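Local coordinates for protein 4-alpha-glucanotransferase (Aquifex aeolicus, PDB 1TZ7) that is an amylomaltase (D-enzyme) of the 4-alpha-glucanotransferase family, an enzyme built around an eight-stranded parallel beta/alpha barrel, at residues V63-P68 with V224-M229; N81-G86 with I290-H295. One frame throughout, in Å; residues are numbered along the deposited sequence.

Interaction 1 (V63-P68 with V224-M229); sequences VLPLNP and VGDLPM
The ring of Pro-65 lies alongside the side chain of Asp-226, with Pro-65 CD 3.6 Å from Asp-226 CB. Both segments belong to the parallel beta/alpha (TIM-type) barrel: 63-68 is the loop that follows strand 60-62, and 224-229 is the end of the adjacent parallel strand 222-227 and its first loop residues. Their end-to-end directions differ by 39°, so the two chains run roughly the same way. With CG of Asp-226 anti to its backbone nitrogen (chi1 -163°), the carboxylate runs beside the proline in the same direction. The acid's OD1 is hydrogen-bonded to the hydroxyl of Tyr-78 and makes a long, weak ion pair with Arg-304. Farther along, the same ring meets a second proline, Pro-65 CG standing 3.8 Å from Pro-228 CG.

The direct backbone link comes at the start of the contact, where Val-63 N donates to Val-224 O over 3.0 Å with an N-H...O angle of 162°. Because Val-224 is also bonded through its backbone to Trp-61, the pattern continues the parallel ladder one step past strand 60-62. Val-63 CG2 lies 3.6 Å from that Val-224 O and 4.1 Å from Gly-225 CA, a residue without a side chain.

Beyond that step water takes over the bridging. One molecule lies between Val-63 O and Asp-226 OD1, its oxygen 3.0 Å from Val-63 O. All eight touching residues are buried, so the bridging waters serve polar atoms inside the fold, at the C-terminal ends of the strands, the side on which beta/alpha barrels carry their active sites. The other water accepts from Asp-226 N at 2.8 Å and bonds weakly to Leu-64 O.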
ATOM      1  N   VAL A  63      -3.148  -2.601  -5.336  1.00 25.25           N
ATOM      2  CA  VAL A  63      -3.714  -1.799  -4.278  1.00 27.51           C
ATOM      3  C   VAL A  63      -2.594  -1.146  -3.478  1.00 29.50           C
ATOM      4  O   VAL A  63      -1.428  -1.508  -3.619  1.00 31.38           O
ATOM      5  CB  VAL A  63      -4.588  -2.662  -3.319  1.00 31.33           C
ATOM      6  CG1 VAL A  63      -5.856  -3.126  -4.020  1.00 33.15           C
ATOM      7  CG2 VAL A  63      -3.792  -3.868  -2.785  1.00 31.60           C
ATOM      8  N   LEU A  64      -2.955  -0.180  -2.643  1.00 28.54           N
ATOM      9  CA  LEU A  64      -2.024   0.371  -1.661  1.00 30.82           C
ATOM     10  C   LEU A  64      -2.108  -0.474  -0.376  1.00 28.48           C
ATOM     11  O   LEU A  64      -2.933  -1.388  -0.291  1.00 26.73           O
ATOM     12  CB  LEU A  64      -2.356   1.844  -1.377  1.00 32.88           C
ATOM     13  CG  LEU A  64      -2.683   2.702  -2.617  1.00 39.63           C
ATOM     14  CD1 LEU A  64      -3.137   4.083  -2.212  1.00 34.64           C
ATOM     15  CD2 LEU A  64      -1.479   2.782  -3.550  1.00 35.20           C
ATOM     16  N   PRO A  65      -1.258  -0.187   0.610  1.00 27.59           N
ATOM     17  CA  PRO A  65      -1.277  -0.940   1.868  1.00 27.64           C
ATOM     18  C   PRO A  65      -2.659  -0.944   2.515  1.00 29.34           C
ATOM     19  O   PRO A  65      -3.367   0.057   2.471  1.00 28.43           O
ATOM     20  CB  PRO A  65      -0.263  -0.191   2.743  1.00 30.35           C
ATOM     21  CG  PRO A  65       0.646   0.475   1.777  1.00 32.89           C
ATOM     22  CD  PRO A  65      -0.220   0.860   0.614  1.00 28.71           C
ATOM     23  N   LEU A  66      -3.026  -2.068   3.108  1.00 29.74           N
ATOM     24  CA  LEU A  66      -4.363  -2.251   3.670  1.00 25.14           C
ATOM     25  C   LEU A  66      -4.336  -2.008   5.176  1.00 27.77           C
ATOM     26  O   LEU A  66      -5.299  -2.297   5.875  1.00 29.65           O
ATOM     27  CB  LEU A  66      -4.864  -3.681   3.378  1.00 29.66           C
ATOM     28  CG  LEU A  66      -5.715  -3.904   2.116  1.00 39.88           C
ATOM     29  CD1 LEU A  66      -5.256  -3.045   0.961  1.00 45.91           C
ATOM     30  CD2 LEU A  66      -5.695  -5.383   1.726  1.00 31.70           C
ATOM     31  N   ASN A  67      -3.222  -1.468   5.669  1.00 30.99           N
ATOM     32  CA  ASN A  67      -3.035  -1.271   7.105  1.00 26.57           C
ATOM     33  C   ASN A  67      -3.955  -0.156   7.644  1.00 26.35           C
ATOM     34  O   ASN A  67      -4.347   0.742   6.901  1.00 26.32           O
ATOM     35  CB  ASN A  67      -1.574  -0.929   7.406  1.00 28.61           C
ATOM     36  CG  ASN A  67      -0.606  -2.005   6.938  1.00 31.13           C
ATOM     37  OD1 ASN A  67       0.503  -1.704   6.516  1.00 32.16           O
ATOM     38  ND2 ASN A  67      -1.031  -3.281   7.018  1.00 26.58           N
ATOM     39  N   PRO A  68      -4.293  -0.224   8.932  1.00 24.15           N
ATOM     40  CA  PRO A  68      -5.198   0.762   9.544  1.00 26.60           C
ATOM     41  C   PRO A  68      -4.671   2.190   9.423  1.00 28.57           C
ATOM     42  O   PRO A  68      -3.486   2.436   9.647  1.00 24.47           O
ATOM     43  CB  PRO A  68      -5.263   0.328  11.021  1.00 31.25           C
ATOM     44  CG  PRO A  68      -4.154  -0.666  11.206  1.00 30.54           C
ATOM     45  CD  PRO A  68      -3.848  -1.246   9.895  1.00 26.78           C
ATOM     46  N   VAL A 224      -1.402  -7.278  -6.602  1.00 27.95           N
ATOM     47  CA  VAL A 224      -0.173  -6.657  -6.174  1.00 29.79           C
ATOM     48  C   VAL A 224      -0.440  -5.797  -4.940  1.00 33.69           C
ATOM     49  O   VAL A 224      -1.138  -4.794  -5.011  1.00 28.53           O
ATOM     50  CB  VAL A 224       0.428  -5.776  -7.296  1.00 29.55           C
ATOM     51  CG1 VAL A 224       1.750  -5.171  -6.858  1.00 32.61           C
ATOM     52  CG2 VAL A 224       0.601  -6.591  -8.579  1.00 33.31           C
ATOM     53  N   GLY A 225       0.111  -6.212  -3.814  1.00 30.15           N
ATOM     54  CA  GLY A 225       0.027  -5.452  -2.598  1.00 29.35           C
ATOM     55  C   GLY A 225       1.283  -4.661  -2.355  1.00 34.30           C
ATOM     56  O   GLY A 225       2.242  -4.754  -3.109  1.00 33.21           O
ATOM     57  N   ASP A 226       1.274  -3.882  -1.291  1.00 40.04           N
ATOM     58  CA  ASP A 226       2.260  -2.841  -1.094  1.00 37.43           C
ATOM     59  C   ASP A 226       2.796  -2.906   0.332  1.00 34.96           C
ATOM     60  O   ASP A 226       2.033  -2.818   1.294  1.00 38.71           O
ATOM     61  CB  ASP A 226       1.629  -1.475  -1.353  1.00 39.26           C
ATOM     62  CG  ASP A 226       2.659  -0.387  -1.579  1.00 44.45           C
ATOM     63  OD1 ASP A 226       2.339   0.596  -2.291  1.00 43.59           O
ATOM     64  OD2 ASP A 226       3.811  -0.421  -1.087  1.00 50.00           O
ATOM     65  N   LEU A 227       4.109  -3.071   0.455  1.00 35.44           N
ATOM     66  CA  LEU A 227       4.766  -3.173   1.764  1.00 40.05           C
ATOM     67  C   LEU A 227       5.587  -1.930   2.030  1.00 37.52           C
ATOM     68  O   LEU A 227       6.641  -1.742   1.427  1.00 37.58           O
ATOM     69  CB  LEU A 227       5.685  -4.399   1.804  1.00 38.82           C
ATOM     70  CG  LEU A 227       5.095  -5.659   2.422  1.00 51.85           C
ATOM     71  CD1 LEU A 227       4.076  -6.271   1.486  1.00 53.94           C
ATOM     72  CD2 LEU A 227       6.200  -6.660   2.751  1.00 47.95           C
ATOM     73  N   PRO A 228       5.116  -1.076   2.935  1.00 37.17           N
ATOM     74  CA  PRO A 228       5.900   0.077   3.365  1.00 31.04           C
ATOM     75  C   PRO A 228       7.228  -0.358   3.965  1.00 27.42           C
ATOM     76  O   PRO A 228       7.282  -1.384   4.624  1.00 30.73           O
ATOM     77  CB  PRO A 228       5.009   0.731   4.433  1.00 38.74           C
ATOM     78  CG  PRO A 228       3.647   0.222   4.158  1.00 31.40           C
ATOM     79  CD  PRO A 228       3.813  -1.143   3.614  1.00 35.23           C
ATOM     80  N   MET A 229       8.282   0.416   3.731  1.00 27.23           N
ATOM     81  CA  MET A 229       9.599   0.088   4.264  1.00 26.93           C
ATOM     82  C   MET A 229       9.541   0.035   5.785  1.00 30.68           C
ATOM     83  O   MET A 229      10.058  -0.891   6.402  1.00 29.62           O
ATOM     84  CB  MET A 229      10.622   1.125   3.819  1.00 27.94           C
ATOM     85  CG  MET A 229      11.994   1.020   4.518  1.00 33.81           C
ATOM     86  SD  MET A 229      12.811  -0.589   4.299  1.00 38.99           S
ATOM     87  CE  MET A 229      13.284  -0.498   2.584  1.00 40.29           C
TER
HETATM   88  O   HOH W   1       0.966   0.163  -4.371  1.00 51.66           O
HETATM   89  O   HOH W   2      -1.182  -3.654   0.030  1.00 46.47           O

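Interaction 2 (N81-G86 with I290-H295); sequences NSLFAG and IRRVLH. Unlike the reference sequence in segment 290-295: Leu-294 (reference His).
Phe-84 turns its ring edge toward the face of His-295 in a T-shaped (edge-to-face) pair, with centroids 4.9 Å apart and planes at 58°. The contact joins a loop of the beta/alpha barrel, downstream of strand 60-62, to helix 287-297. At the point of closest overlap, Phe-84 CD2 sits above the imidazole near its rim, 3.4 Å from His-295 CG. A CH-pi contact adds to this, since Phe-84 CB lies over the face of the imidazole, 4.1 Å from its centroid. Trp-151 borders both rings.

Van der Waals contact continues with Arg-292: Phe-84 CZ reaches Arg-292 CG, and Leu-83 CD1 covers one guanidinium face, 3.7 Å from Arg-292 CZ. The arginine chain bends at chi3 (79°), and its flat group comes to lie with that face against the leucine methyl. Its NE is buried with no polar partner in the model, whereas NH1 is bonded to Pro-228 O.

Among the polar links, His-295 NE2 donates to Phe-84 O at 2.7 Å. That bond is bent, 133° at the hydrogen, and the oxygen lies out of the ring plane. Tyr-150 OH holds ND1, so both ring nitrogens are engaged. A water donates to Leu-83 O and accepts from Arg-292 NH1. Within the loop, Ser-82 OG accepts from Phe-84 N, an ST turn, and at 3.1 Å from Ala-85 N, an ST motif.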
ATOM      1  N   ASN A  81      -0.558   2.178  12.599  1.00 22.62           N
ATOM      2  CA  ASN A  81      -0.194   1.581  13.878  1.00 21.60           C
ATOM      3  C   ASN A  81       0.002   0.043  13.800  1.00 22.15           C
ATOM      4  O   ASN A  81       0.166  -0.611  14.818  1.00 27.43           O
ATOM      5  CB  ASN A  81      -1.224   1.948  14.976  1.00 25.10           C
ATOM      6  CG  ASN A  81      -2.658   1.531  14.621  1.00 29.03           C
ATOM      7  OD1 ASN A  81      -2.878   0.610  13.841  1.00 37.22           O
ATOM      8  ND2 ASN A  81      -3.636   2.221  15.210  1.00 39.15           N
ATOM      9  N   SER A  82      -0.013  -0.510  12.581  1.00 22.27           N
ATOM     10  CA  SER A  82       0.304  -1.935  12.376  1.00 29.64           C
ATOM     11  C   SER A  82       0.582  -2.252  10.907  1.00 30.06           C
ATOM     12  O   SER A  82      -0.197  -1.890  10.028  1.00 28.10           O
ATOM     13  CB  SER A  82      -0.837  -2.811  12.878  1.00 31.61           C
ATOM     14  OG  SER A  82      -0.560  -4.183  12.658  1.00 28.33           O
ATOM     15  N   LEU A  83       1.696  -2.945  10.654  1.00 28.47           N
ATOM     16  CA  LEU A  83       2.049  -3.388   9.300  1.00 30.60           C
ATOM     17  C   LEU A  83       1.359  -4.703   8.949  1.00 25.60           C
ATOM     18  O   LEU A  83       1.479  -5.193   7.829  1.00 27.54           O
ATOM     19  CB  LEU A  83       3.573  -3.559   9.174  1.00 33.10           C
ATOM     20  CG  LEU A  83       4.403  -2.291   9.363  1.00 34.41           C
ATOM     21  CD1 LEU A  83       5.885  -2.628   9.451  1.00 33.35           C
ATOM     22  CD2 LEU A  83       4.139  -1.299   8.226  1.00 34.75           C
ATOM     23  N   PHE A  84       0.640  -5.271   9.912  1.00 28.46           N
ATOM     24  CA  PHE A  84       0.019  -6.583   9.738  1.00 29.01           C
ATOM     25  C   PHE A  84      -1.511  -6.484   9.637  1.00 24.19           C
ATOM     26  O   PHE A  84      -2.135  -7.199   8.857  1.00 25.71           O
ATOM     27  CB  PHE A  84       0.411  -7.504  10.897  1.00 25.84           C
ATOM     28  CG  PHE A  84       1.832  -7.973  10.837  1.00 32.56           C
ATOM     29  CD1 PHE A  84       2.871  -7.147  11.258  1.00 30.31           C
ATOM     30  CD2 PHE A  84       2.142  -9.244  10.351  1.00 27.83           C
ATOM     31  CE1 PHE A  84       4.196  -7.582  11.199  1.00 31.52           C
ATOM     32  CE2 PHE A  84       3.466  -9.679  10.291  1.00 29.46           C
ATOM     33  CZ  PHE A  84       4.491  -8.845  10.716  1.00 30.27           C
ATOM     34  N   ALA A  85      -2.099  -5.591  10.419  1.00 26.74           N
ATOM     35  CA  ALA A  85      -3.554  -5.529  10.556  1.00 26.83           C
ATOM     36  C   ALA A  85      -4.211  -4.967   9.289  1.00 24.68           C
ATOM     37  O   ALA A  85      -3.554  -4.344   8.462  1.00 24.97           O
ATOM     38  CB  ALA A  85      -3.931  -4.685  11.762  1.00 29.19           C
ATOM     39  N   GLY A  86      -5.513  -5.199   9.157  1.00 27.01           N
ATOM     40  CA  GLY A  86      -6.302  -4.599   8.105  1.00 28.07           C
ATOM     41  C   GLY A  86      -7.059  -3.363   8.578  1.00 28.67           C
ATOM     42  O   GLY A  86      -7.271  -3.167   9.776  1.00 26.12           O
ATOM     43  N   ILE A 290      10.813 -12.029   7.372  1.00 25.13           N
ATOM     44  CA  ILE A 290      10.236 -13.256   6.840  1.00 27.52           C
ATOM     45  C   ILE A 290       8.758 -13.371   7.227  1.00 25.04           C
ATOM     46  O   ILE A 290       7.925 -13.722   6.403  1.00 27.85           O
ATOM     47  CB  ILE A 290      11.020 -14.480   7.353  1.00 27.71           C
ATOM     48  CG1 ILE A 290      12.369 -14.570   6.639  1.00 29.06           C
ATOM     49  CG2 ILE A 290      10.205 -15.778   7.140  1.00 25.68           C
ATOM     50  CD1 ILE A 290      13.378 -15.436   7.347  1.00 25.90           C
ATOM     51  N   ARG A 291       8.445 -13.068   8.485  1.00 26.10           N
ATOM     52  CA  ARG A 291       7.060 -13.110   8.958  1.00 28.64           C
ATOM     53  C   ARG A 291       6.190 -12.067   8.241  1.00 24.84           C
ATOM     54  O   ARG A 291       5.026 -12.323   7.953  1.00 25.93           O
ATOM     55  CB  ARG A 291       7.000 -12.901  10.478  1.00 25.83           C
ATOM     56  CG  ARG A 291       7.342 -14.162  11.290  1.00 48.63           C
ATOM     57  CD  ARG A 291       6.704 -14.204  12.671  1.00 69.15           C
ATOM     58  NE  ARG A 291       7.039 -13.022  13.470  1.00 84.37           N
ATOM     59  CZ  ARG A 291       8.189 -12.857  14.132  1.00 84.55           C
ATOM     60  NH1 ARG A 291       8.397 -11.745  14.826  1.00 68.73           N
ATOM     61  NH2 ARG A 291       9.128 -13.801  14.103  1.00 81.44           N
ATOM     62  N   ARG A 292       6.770 -10.898   7.952  1.00 26.08           N
ATOM     63  CA  ARG A 292       6.070  -9.855   7.182  1.00 28.89           C
ATOM     64  C   ARG A 292       5.675 -10.369   5.807  1.00 33.62           C
ATOM     65  O   ARG A 292       4.566 -10.127   5.338  1.00 28.43           O
ATOM     66  CB  ARG A 292       6.965  -8.624   7.004  1.00 32.14           C
ATOM     67  CG  ARG A 292       6.869  -7.623   8.094  1.00 43.16           C
ATOM     68  CD  ARG A 292       7.402  -6.252   7.702  1.00 41.76           C
ATOM     69  NE  ARG A 292       6.443  -5.495   6.898  1.00 35.25           N
ATOM     70  CZ  ARG A 292       6.717  -4.342   6.294  1.00 33.41           C
ATOM     71  NH1 ARG A 292       5.779  -3.723   5.593  1.00 33.30           N
ATOM     72  NH2 ARG A 292       7.933  -3.804   6.393  1.00 35.68           N
ATOM     73  N   VAL A 293       6.599 -11.065   5.157  1.00 29.57           N
ATOM     74  CA  VAL A 293       6.385 -11.539   3.798  1.00 28.73           C
ATOM     75  C   VAL A 293       5.363 -12.664   3.792  1.00 24.41           C
ATOM     76  O   VAL A 293       4.424 -12.644   3.012  1.00 28.33           O
ATOM     77  CB  VAL A 293       7.712 -12.012   3.150  1.00 30.15           C
ATOM     78  CG1 VAL A 293       7.452 -12.727   1.821  1.00 33.29           C
ATOM     79  CG2 VAL A 293       8.645 -10.830   2.943  1.00 33.49           C
ATOM     80  N   LEU A 294       5.548 -13.639   4.683  1.00 24.87           N
ATOM     81  CA  LEU A 294       4.598 -14.753   4.827  1.00 28.51           C
ATOM     82  C   LEU A 294       3.173 -14.224   5.064  1.00 28.32           C
ATOM     83  O   LEU A 294       2.224 -14.665   4.422  1.00 28.60           O
ATOM     84  CB  LEU A 294       5.023 -15.677   5.993  1.00 31.78           C
ATOM     85  CG  LEU A 294       4.790 -17.189   5.832  1.00 36.96           C
ATOM     86  CD1 LEU A 294       5.672 -17.763   4.765  1.00 49.23           C
ATOM     87  CD2 LEU A 294       5.033 -17.903   7.151  1.00 55.50           C
ATOM     88  N   HIS A 295       3.042 -13.270   5.982  1.00 27.46           N
ATOM     89  CA  HIS A 295       1.738 -12.680   6.309  1.00 28.83           C
ATOM     90  C   HIS A 295       1.100 -12.041   5.084  1.00 24.04           C
ATOM     91  O   HIS A 295      -0.059 -12.295   4.770  1.00 26.38           O
ATOM     92  CB  HIS A 295       1.899 -11.634   7.408  1.00 27.09           C
ATOM     93  CG  HIS A 295       0.649 -10.855   7.692  1.00 23.05           C
ATOM     94  ND1 HIS A 295      -0.344 -11.321   8.528  1.00 30.70           N
ATOM     95  CD2 HIS A 295       0.237  -9.640   7.259  1.00 30.05           C
ATOM     96  CE1 HIS A 295      -1.314 -10.427   8.595  1.00 43.85           C
ATOM     97  NE2 HIS A 295      -0.986  -9.398   7.834  1.00 30.63           N
TER
HETATM   98  O   HOH W   3       2.970  -4.822   5.729  1.00 55.82           O

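The centres of interactions 1 and 2 are 10 Å apart. Interaction 1 lies about 2 Å from the centre of the chain and interaction 2 about 12 Å from it. In chain order the segments alternate, 63-68, 81-86, 224-229, 290-295, with both early ones in the long loop between strand 60-62 and helix 94-98. The later ones are the end of strand 222-227 and part of helix 287-297, which precedes strand 302-305, the other neighbour of 222-227 in the sheet. Two probable hydrogen bonds join the contacts: Arg-292 NH1 to Pro-228 O at 2.9 Å and Asn-67 ND2 to Ala-85 O at 3.1 Å. Through the two contacts the same loop packs against a barrel strand and against helix 287-297.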